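PDB 5IJA: hydrogenase-specific maturation endopeptidase from Thermococcus kodakarensis, which probably acts as an endopeptidase in [NiFe] hydrogenase maturation, and so would help activate the enzyme. Local coordinates for residues A[4-9]-A[34-39]; A[53-58]-A[110-115]. All coordinates share one frame; numbering follows the deposited sequence.

Interaction 1: A[4-9]-A[34-39]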
ATOM      1  N   LEU A   4       9.838  -5.139   3.422  1.00 30.06           N
ATOM      2  CA  LEU A   4       9.521  -4.935   2.008  1.00 30.00           C
ATOM      3  C   LEU A   4       8.301  -4.035   1.879  1.00 32.21           C
ATOM      4  O   LEU A   4       7.303  -4.245   2.563  1.00 30.47           O
ATOM      5  CB  LEU A   4       9.263  -6.270   1.307  1.00 29.52           C
ATOM      6  CG  LEU A   4       8.708  -6.264  -0.123  1.00 28.07           C
ATOM      7  CD1 LEU A   4       9.621  -5.538  -1.117  1.00 31.63           C
ATOM      8  CD2 LEU A   4       8.466  -7.678  -0.582  1.00 28.97           C
ATOM      9  N   ILE A   5       8.385  -3.024   1.023  1.00 31.33           N
ATOM     10  CA  ILE A   5       7.257  -2.118   0.808  1.00 28.40           C
ATOM     11  C   ILE A   5       6.578  -2.463  -0.509  1.00 30.39           C
ATOM     12  O   ILE A   5       7.244  -2.598  -1.525  1.00 32.09           O
ATOM     13  CB  ILE A   5       7.727  -0.658   0.822  1.00 32.04           C
ATOM     14  CG1 ILE A   5       8.245  -0.302   2.228  1.00 33.86           C
ATOM     15  CG2 ILE A   5       6.619   0.275   0.379  1.00 28.94           C
ATOM     16  CD1 ILE A   5       9.050   0.965   2.278  1.00 41.88           C
ATOM     17  N   LEU A   6       5.261  -2.663  -0.474  1.00 25.31           N
ATOM     18  CA  LEU A   6       4.477  -2.941  -1.669  1.00 30.49           C
ATOM     19  C   LEU A   6       3.629  -1.729  -2.003  1.00 30.55           C
ATOM     20  O   LEU A   6       2.742  -1.379  -1.242  1.00 31.15           O
ATOM     21  CB  LEU A   6       3.569  -4.152  -1.469  1.00 31.03           C
ATOM     22  CG  LEU A   6       4.220  -5.460  -1.034  1.00 33.95           C
ATOM     23  CD1 LEU A   6       3.170  -6.567  -1.010  1.00 28.78           C
ATOM     24  CD2 LEU A   6       5.381  -5.800  -1.951  1.00 26.87           C
ATOM     25  N   ALA A   7       3.903  -1.088  -3.135  1.00 29.92           N
ATOM     26  CA  ALA A   7       3.117   0.067  -3.539  1.00 32.85           C
ATOM     27  C   ALA A   7       2.063  -0.363  -4.536  1.00 31.67           C
ATOM     28  O   ALA A   7       2.397  -0.952  -5.565  1.00 33.67           O
ATOM     29  CB  ALA A   7       4.014   1.140  -4.139  1.00 34.87           C
ATOM     30  N   LEU A   8       0.807  -0.039  -4.238  1.00 30.93           N
ATOM     31  CA  LEU A   8      -0.336  -0.435  -5.054  1.00 34.01           C
ATOM     32  C   LEU A   8      -0.967   0.803  -5.639  1.00 36.06           C
ATOM     33  O   LEU A   8      -0.791   1.895  -5.108  1.00 35.98           O
ATOM     34  CB  LEU A   8      -1.406  -1.186  -4.241  1.00 36.15           C
ATOM     35  CG  LEU A   8      -1.061  -2.277  -3.222  1.00 39.48           C
ATOM     36  CD1 LEU A   8      -2.277  -3.123  -2.879  1.00 38.70           C
ATOM     37  CD2 LEU A   8       0.074  -3.141  -3.691  1.00 41.52           C
ATOM     38  N   GLY A   9      -1.731   0.624  -6.714  1.00 39.18           N
ATOM     39  CA  GLY A   9      -2.487   1.717  -7.295  1.00 41.72           C
ATOM     40  C   GLY A   9      -2.350   1.811  -8.804  1.00 40.66           C
ATOM     41  O   GLY A   9      -1.673   1.005  -9.441  1.00 38.53           O
ATOM     42  N   LEU A  34       8.680  -2.627  -3.930  1.00 31.81           N
ATOM     43  CA  LEU A  34       8.171  -3.276  -5.132  1.00 34.43           C
ATOM     44  C   LEU A  34       6.942  -2.539  -5.613  1.00 36.76           C
ATOM     45  O   LEU A  34       5.951  -2.407  -4.879  1.00 30.71           O
ATOM     46  CB  LEU A  34       7.820  -4.753  -4.897  1.00 30.97           C
ATOM     47  CG  LEU A  34       7.144  -5.429  -6.099  1.00 31.76           C
ATOM     48  CD1 LEU A  34       8.136  -5.622  -7.263  1.00 33.74           C
ATOM     49  CD2 LEU A  34       6.463  -6.761  -5.726  1.00 29.49           C
ATOM     50  N   GLU A  35       6.984  -2.063  -6.853  1.00 31.98           N
ATOM     51  CA  GLU A  35       5.790  -1.442  -7.389  1.00 30.59           C
ATOM     52  C   GLU A  35       4.859  -2.533  -7.922  1.00 38.58           C
ATOM     53  O   GLU A  35       5.059  -3.091  -9.005  1.00 37.56           O
ATOM     54  CB  GLU A  35       6.145  -0.411  -8.461  1.00 40.31           C
ATOM     55  CG  GLU A  35       4.996   0.527  -8.780  1.00 41.12           C
ATOM     56  CD  GLU A  35       5.386   1.682  -9.701  1.00 48.51           C
ATOM     57  OE1 GLU A  35       6.326   2.443  -9.376  1.00 49.30           O
ATOM     58  OE2 GLU A  35       4.740   1.823 -10.759  1.00 56.76           O
ATOM     59  N   VAL A  36       3.859  -2.868  -7.120  1.00 34.51           N
ATOM     60  CA  VAL A  36       2.922  -3.920  -7.478  1.00 35.80           C
ATOM     61  C   VAL A  36       1.894  -3.396  -8.477  1.00 36.99           C
ATOM     62  O   VAL A  36       1.509  -4.089  -9.415  1.00 38.67           O
ATOM     63  CB  VAL A  36       2.198  -4.469  -6.235  1.00 33.76           C
ATOM     64  CG1 VAL A  36       1.021  -5.356  -6.625  1.00 36.02           C
ATOM     65  CG2 VAL A  36       3.183  -5.201  -5.331  1.00 33.91           C
ATOM     66  N   GLY A  37       1.454  -2.163  -8.264  1.00 38.39           N
ATOM     67  CA  GLY A  37       0.398  -1.591  -9.080  1.00 37.18           C
ATOM     68  C   GLY A  37      -0.905  -2.317  -8.864  1.00 41.61           C
ATOM     69  O   GLY A  37      -1.550  -2.157  -7.821  1.00 41.10           O
ATOM     70  N   THR A  38      -1.300  -3.126  -9.851  1.00 40.93           N
ATOM     71  CA  THR A  38      -2.540  -3.889  -9.757  1.00 43.22           C
ATOM     72  C   THR A  38      -2.307  -5.384  -9.961  1.00 44.80           C
ATOM     73  O   THR A  38      -3.251  -6.128 -10.200  1.00 48.33           O
ATOM     74  CB  THR A  38      -3.593  -3.414 -10.796  1.00 46.28           C
ATOM     75  OG1 THR A  38      -3.030  -3.486 -12.110  1.00 51.95           O
ATOM     76  CG2 THR A  38      -4.038  -1.977 -10.513  1.00 44.87           C
ATOM     77  N   ASP A  39      -1.056  -5.825  -9.846  1.00 43.19           N
ATOM     78  CA  ASP A  39      -0.710  -7.220 -10.108  1.00 41.94           C
ATOM     79  C   ASP A  39       0.162  -7.831  -9.009  1.00 33.77           C
ATOM     80  O   ASP A  39       1.380  -7.754  -9.071  1.00 35.07           O
ATOM     81  CB  ASP A  39       0.013  -7.335 -11.452  1.00 37.94           C
ATOM     82  CG  ASP A  39       0.364  -8.779 -11.808  1.00 43.16           C
ATOM     83  OD1 ASP A  39      -0.196  -9.712 -11.193  1.00 41.55           O
ATOM     84  OD2 ASP A  39       1.185  -8.973 -12.727  1.00 46.01           O
TER

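Interaction 2: A[53-58]-A[110-115]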
ATOM      1  N   ILE A  53       6.031  -6.671   5.880  1.00 26.28           N
ATOM      2  CA  ILE A  53       5.542  -6.153   4.590  1.00 26.59           C
ATOM      3  C   ILE A  53       4.690  -4.913   4.828  1.00 29.66           C
ATOM      4  O   ILE A  53       3.732  -4.956   5.598  1.00 29.99           O
ATOM      5  CB  ILE A  53       4.680  -7.186   3.854  1.00 28.20           C
ATOM      6  CG1 ILE A  53       5.426  -8.512   3.665  1.00 33.21           C
ATOM      7  CG2 ILE A  53       4.204  -6.647   2.516  1.00 30.58           C
ATOM      8  CD1 ILE A  53       6.657  -8.411   2.836  1.00 36.40           C
ATOM      9  N   VAL A  54       5.000  -3.818   4.147  1.00 26.71           N
ATOM     10  CA  VAL A  54       4.237  -2.597   4.322  1.00 24.94           C
ATOM     11  C   VAL A  54       3.531  -2.260   3.015  1.00 30.50           C
ATOM     12  O   VAL A  54       4.183  -1.906   2.038  1.00 28.97           O
ATOM     13  CB  VAL A  54       5.140  -1.446   4.714  1.00 27.01           C
ATOM     14  CG1 VAL A  54       4.348  -0.165   4.748  1.00 28.53           C
ATOM     15  CG2 VAL A  54       5.801  -1.747   6.064  1.00 30.23           C
ATOM     16  N   ILE A  55       2.209  -2.381   3.002  1.00 22.33           N
ATOM     17  CA  ILE A  55       1.411  -2.125   1.797  1.00 27.20           C
ATOM     18  C   ILE A  55       0.936  -0.685   1.809  1.00 28.02           C
ATOM     19  O   ILE A  55       0.427  -0.217   2.817  1.00 31.53           O
ATOM     20  CB  ILE A  55       0.225  -3.096   1.732  1.00 30.33           C
ATOM     21  CG1 ILE A  55       0.750  -4.514   1.580  1.00 29.77           C
ATOM     22  CG2 ILE A  55      -0.719  -2.769   0.576  1.00 32.16           C
ATOM     23  CD1 ILE A  55      -0.277  -5.546   1.936  1.00 37.62           C
ATOM     24  N   ILE A  56       1.124   0.029   0.720  1.00 25.65           N
ATOM     25  CA  ILE A  56       0.679   1.398   0.622  1.00 26.63           C
ATOM     26  C   ILE A  56      -0.265   1.528  -0.554  1.00 32.74           C
ATOM     27  O   ILE A  56       0.056   1.152  -1.631  1.00 30.97           O
ATOM     28  CB  ILE A  56       1.833   2.400   0.465  1.00 27.53           C
ATOM     29  CG1 ILE A  56       2.926   2.168   1.484  1.00 28.83           C
ATOM     30  CG2 ILE A  56       1.327   3.808   0.628  1.00 29.66           C
ATOM     31  CD1 ILE A  56       3.993   3.218   1.490  1.00 29.29           C
ATOM     32  N   ASP A  57      -1.440   2.066  -0.296  1.00 29.62           N
ATOM     33  CA  ASP A  57      -2.501   2.118  -1.264  1.00 30.89           C
ATOM     34  C   ASP A  57      -3.367   3.361  -1.179  1.00 36.87           C
ATOM     35  O   ASP A  57      -3.539   3.917  -0.139  1.00 34.32           O
ATOM     36  CB  ASP A  57      -3.372   0.889  -1.082  1.00 34.80           C
ATOM     37  CG  ASP A  57      -4.277   0.619  -2.262  1.00 43.04           C
ATOM     38  OD1 ASP A  57      -4.142   1.261  -3.291  1.00 42.77           O
ATOM     39  OD2 ASP A  57      -5.132  -0.243  -2.138  1.00 50.88           O
ATOM     40  N   ALA A  58      -3.930   3.749  -2.313  1.00 38.57           N
ATOM     41  CA  ALA A  58      -5.007   4.736  -2.363  1.00 42.42           C
ATOM     42  C   ALA A  58      -6.315   4.085  -1.937  1.00 42.94           C
ATOM     43  O   ALA A  58      -6.598   2.957  -2.330  1.00 46.26           O
ATOM     44  CB  ALA A  58      -5.134   5.313  -3.756  1.00 39.20           C
ATOM     45  N   ALA A 110       4.825 -13.428   7.836  1.00 31.74           N
ATOM     46  CA  ALA A 110       5.349 -12.066   7.862  1.00 31.12           C
ATOM     47  C   ALA A 110       4.367 -11.094   8.504  1.00 32.04           C
ATOM     48  O   ALA A 110       3.156 -11.288   8.436  1.00 34.32           O
ATOM     49  CB  ALA A 110       5.689 -11.597   6.432  1.00 31.20           C
ATOM     50  N   GLU A 111       4.907 -10.039   9.105  1.00 31.85           N
ATOM     51  CA  GLU A 111       4.097  -8.998   9.725  1.00 33.81           C
ATOM     52  C   GLU A 111       3.566  -8.059   8.648  1.00 34.93           C
ATOM     53  O   GLU A 111       4.351  -7.444   7.939  1.00 33.42           O
ATOM     54  CB  GLU A 111       4.929  -8.223  10.742  1.00 35.69           C
ATOM     55  CG  GLU A 111       4.174  -7.188  11.541  1.00 39.91           C
ATOM     56  CD  GLU A 111       5.091  -6.468  12.511  1.00 46.67           C
ATOM     57  OE1 GLU A 111       6.168  -7.022  12.832  1.00 55.11           O
ATOM     58  OE2 GLU A 111       4.754  -5.347  12.939  1.00 52.03           O
ATOM     59  N   ILE A 112       2.248  -7.953   8.522  1.00 31.11           N
ATOM     60  CA  ILE A 112       1.673  -7.142   7.453  1.00 32.91           C
ATOM     61  C   ILE A 112       1.117  -5.823   7.974  1.00 37.12           C
ATOM     62  O   ILE A 112       0.370  -5.800   8.943  1.00 34.16           O
ATOM     63  CB  ILE A 112       0.536  -7.869   6.721  1.00 32.96           C
ATOM     64  CG1 ILE A 112       0.932  -9.309   6.381  1.00 39.03           C
ATOM     65  CG2 ILE A 112       0.123  -7.073   5.465  1.00 35.01           C
ATOM     66  CD1 ILE A 112       2.121  -9.433   5.454  1.00 35.99           C
ATOM     67  N   HIS A 113       1.470  -4.738   7.292  1.00 30.22           N
ATOM     68  CA  HIS A 113       0.993  -3.398   7.601  1.00 27.01           C
ATOM     69  C   HIS A 113       0.323  -2.800   6.382  1.00 31.46           C
ATOM     70  O   HIS A 113       0.758  -3.048   5.252  1.00 31.34           O
ATOM     71  CB  HIS A 113       2.163  -2.499   8.033  1.00 29.59           C
ATOM     72  CG  HIS A 113       2.707  -2.823   9.385  1.00 32.92           C
ATOM     73  ND1 HIS A 113       2.360  -2.109  10.511  1.00 36.47           N
ATOM     74  CD2 HIS A 113       3.567  -3.782   9.797  1.00 35.86           C
ATOM     75  CE1 HIS A 113       2.977  -2.619  11.560  1.00 36.93           C
ATOM     76  NE2 HIS A 113       3.726  -3.627  11.154  1.00 33.86           N
ATOM     77  N   PHE A 114      -0.722  -2.011   6.604  1.00 26.05           N
ATOM     78  CA  PHE A 114      -1.471  -1.389   5.511  1.00 28.84           C
ATOM     79  C   PHE A 114      -1.527   0.095   5.789  1.00 29.05           C
ATOM     80  O   PHE A 114      -1.999   0.527   6.832  1.00 31.64           O
ATOM     81  CB  PHE A 114      -2.901  -1.966   5.384  1.00 27.29           C
ATOM     82  CG  PHE A 114      -3.708  -1.345   4.286  1.00 28.83           C
ATOM     83  CD1 PHE A 114      -4.461  -0.202   4.519  1.00 33.04           C
ATOM     84  CD2 PHE A 114      -3.713  -1.893   3.012  1.00 33.21           C
ATOM     85  CE1 PHE A 114      -5.191   0.390   3.496  1.00 31.41           C
ATOM     86  CE2 PHE A 114      -4.452  -1.304   1.975  1.00 39.53           C
ATOM     87  CZ  PHE A 114      -5.194  -0.163   2.226  1.00 35.85           C
ATOM     88  N   ILE A 115      -1.050   0.878   4.827  1.00 28.87           N
ATOM     89  CA  ILE A 115      -1.165   2.322   4.885  1.00 28.54           C
ATOM     90  C   ILE A 115      -2.081   2.759   3.762  1.00 30.46           C
ATOM     91  O   ILE A 115      -1.790   2.506   2.585  1.00 31.41           O
ATOM     92  CB  ILE A 115       0.202   3.001   4.734  1.00 29.05           C
ATOM     93  CG1 ILE A 115       1.172   2.437   5.772  1.00 27.91           C
ATOM     94  CG2 ILE A 115       0.047   4.520   4.878  1.00 33.53           C
ATOM     95  CD1 ILE A 115       2.630   2.960   5.594  1.00 27.89           C
TER

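Interaction 1: A[4-9]-A[34-39]
Leu8 and Val36 lie side by side and point the same way, with CD2 of Leu8 3.6 Å from CB of Val36. Leu8 has CG anti to its carbonyl carbon (chi1 -44°), and its CD2 also touches both methyls of Val36. On the same side of the sheet Leu6 touches two residues: its CB meets CG2 of Val36, while its CD2 reaches CB of Leu34 at 4.0 Å, the Leu6 and Leu34 side chains crossing obliquely. Ala7 and Glu35 occupy the other side, where helix 18-28 packs through Leu20; this is the helix of the right-handed beta-alpha-beta crossover that joins strands 3-8 and 33-37.

The parallel ladder begins regularly, with Leu34 N bonded to Ile5 O and Ala7 N to Leu34 O, both N-H...O angles being 168°. It then slips by one residue in a beta bulge. Ala7 O accepts two bonds, from Val36 N at 2.9 Å and from Gly37 N at 3.1 Å; the first is bent (133°), the second straighter and in the carbonyl plane. Beyond the bulge Gly9 N bonds to Gly37 O at 3.0 Å, with the donor above the carbonyl plane. Gly37 has positive phi and sits in the type II' turn from Val36 to Asp39, while the backbone angles of Gly9 would press a CB against the preceding carbonyl oxygen.

Chemically, the contact is an apolar face of leucines and valine beside a backbone joined by five hydrogen bonds: the Ala7 carbonyl, accepting from Val36 and Gly37, bridges the bulge, consistent with a chain that turns away at Gly37 while its amide stays paired.

Interaction 2: A[53-58]-A[110-115]
Ile112 lays its CD1 against Ile53, 3.8 Å from CB and close to CG1 as well, the two side chains running side by side in the same direction. Its other branch is used too: CG2, anti to the backbone N, meets CD1 of Ile55 at 3.9 Å. An alanine here would probably leave Ile53 and Ile55 without these branched-chain contacts and open a gap on this face, where Met101 of helix 88-103 also packs. Farther along, Phe114 swings CG anti to its backbone N (chi1 179°); its ring atom CD2 lies 4.0 Å from Ile55 CG2, and CE2 and CZ both approach CB of Asp57.

The opposite face carries Val54, Ile56, His113 and Ile115. Ile115 sends CD1 across to Val54 CG1 at 3.7 Å, lies alongside Ile56, and packs against Ala139 and Ile142 of helix 130-146. The imidazole of His113 is held at two nitrogens: NE2 donates to Glu111 OE2 at 2.7 Å, approaching from above the carboxylate plane, and ND1 is bonded to His71. This pairing would probably limit rotation of the ring.

Five backbone bonds join the strands in unbroken alternation, from Ile53 N to Glu111 O through to Asp57 N to Ile115 O at 2.9 Å, with N-H...O angles no lower than 158°. Regular parallel pairing of two central, largely apolar strands between helices on both faces is typical of the three-layer alpha/beta/alpha fold of hydrogenase maturation proteases.

Overall arrangement
Interactions 1 and 2 are parts of one sheet, their centres about 10 Å apart. Strand 3-8 of interaction 1 is the neighbour of strand 52-59 of interaction 2, and the bonds between them are probable hydrogen bonds: Leu4 O to Val54 N and Leu6 N to Val54 O, both 2.8 Å. Side chains continue the seam, with Leu6 CD1 3.7 Å from Ile53 CG2. The order across this part of the sheet is 33-37, 3-8, 52-59, 111-118, all parallel, and along the chain interaction 1 closes before interaction 2 opens. Leu8 and Asp57 touch near the strands' C-terminal ends, where both also meet His89.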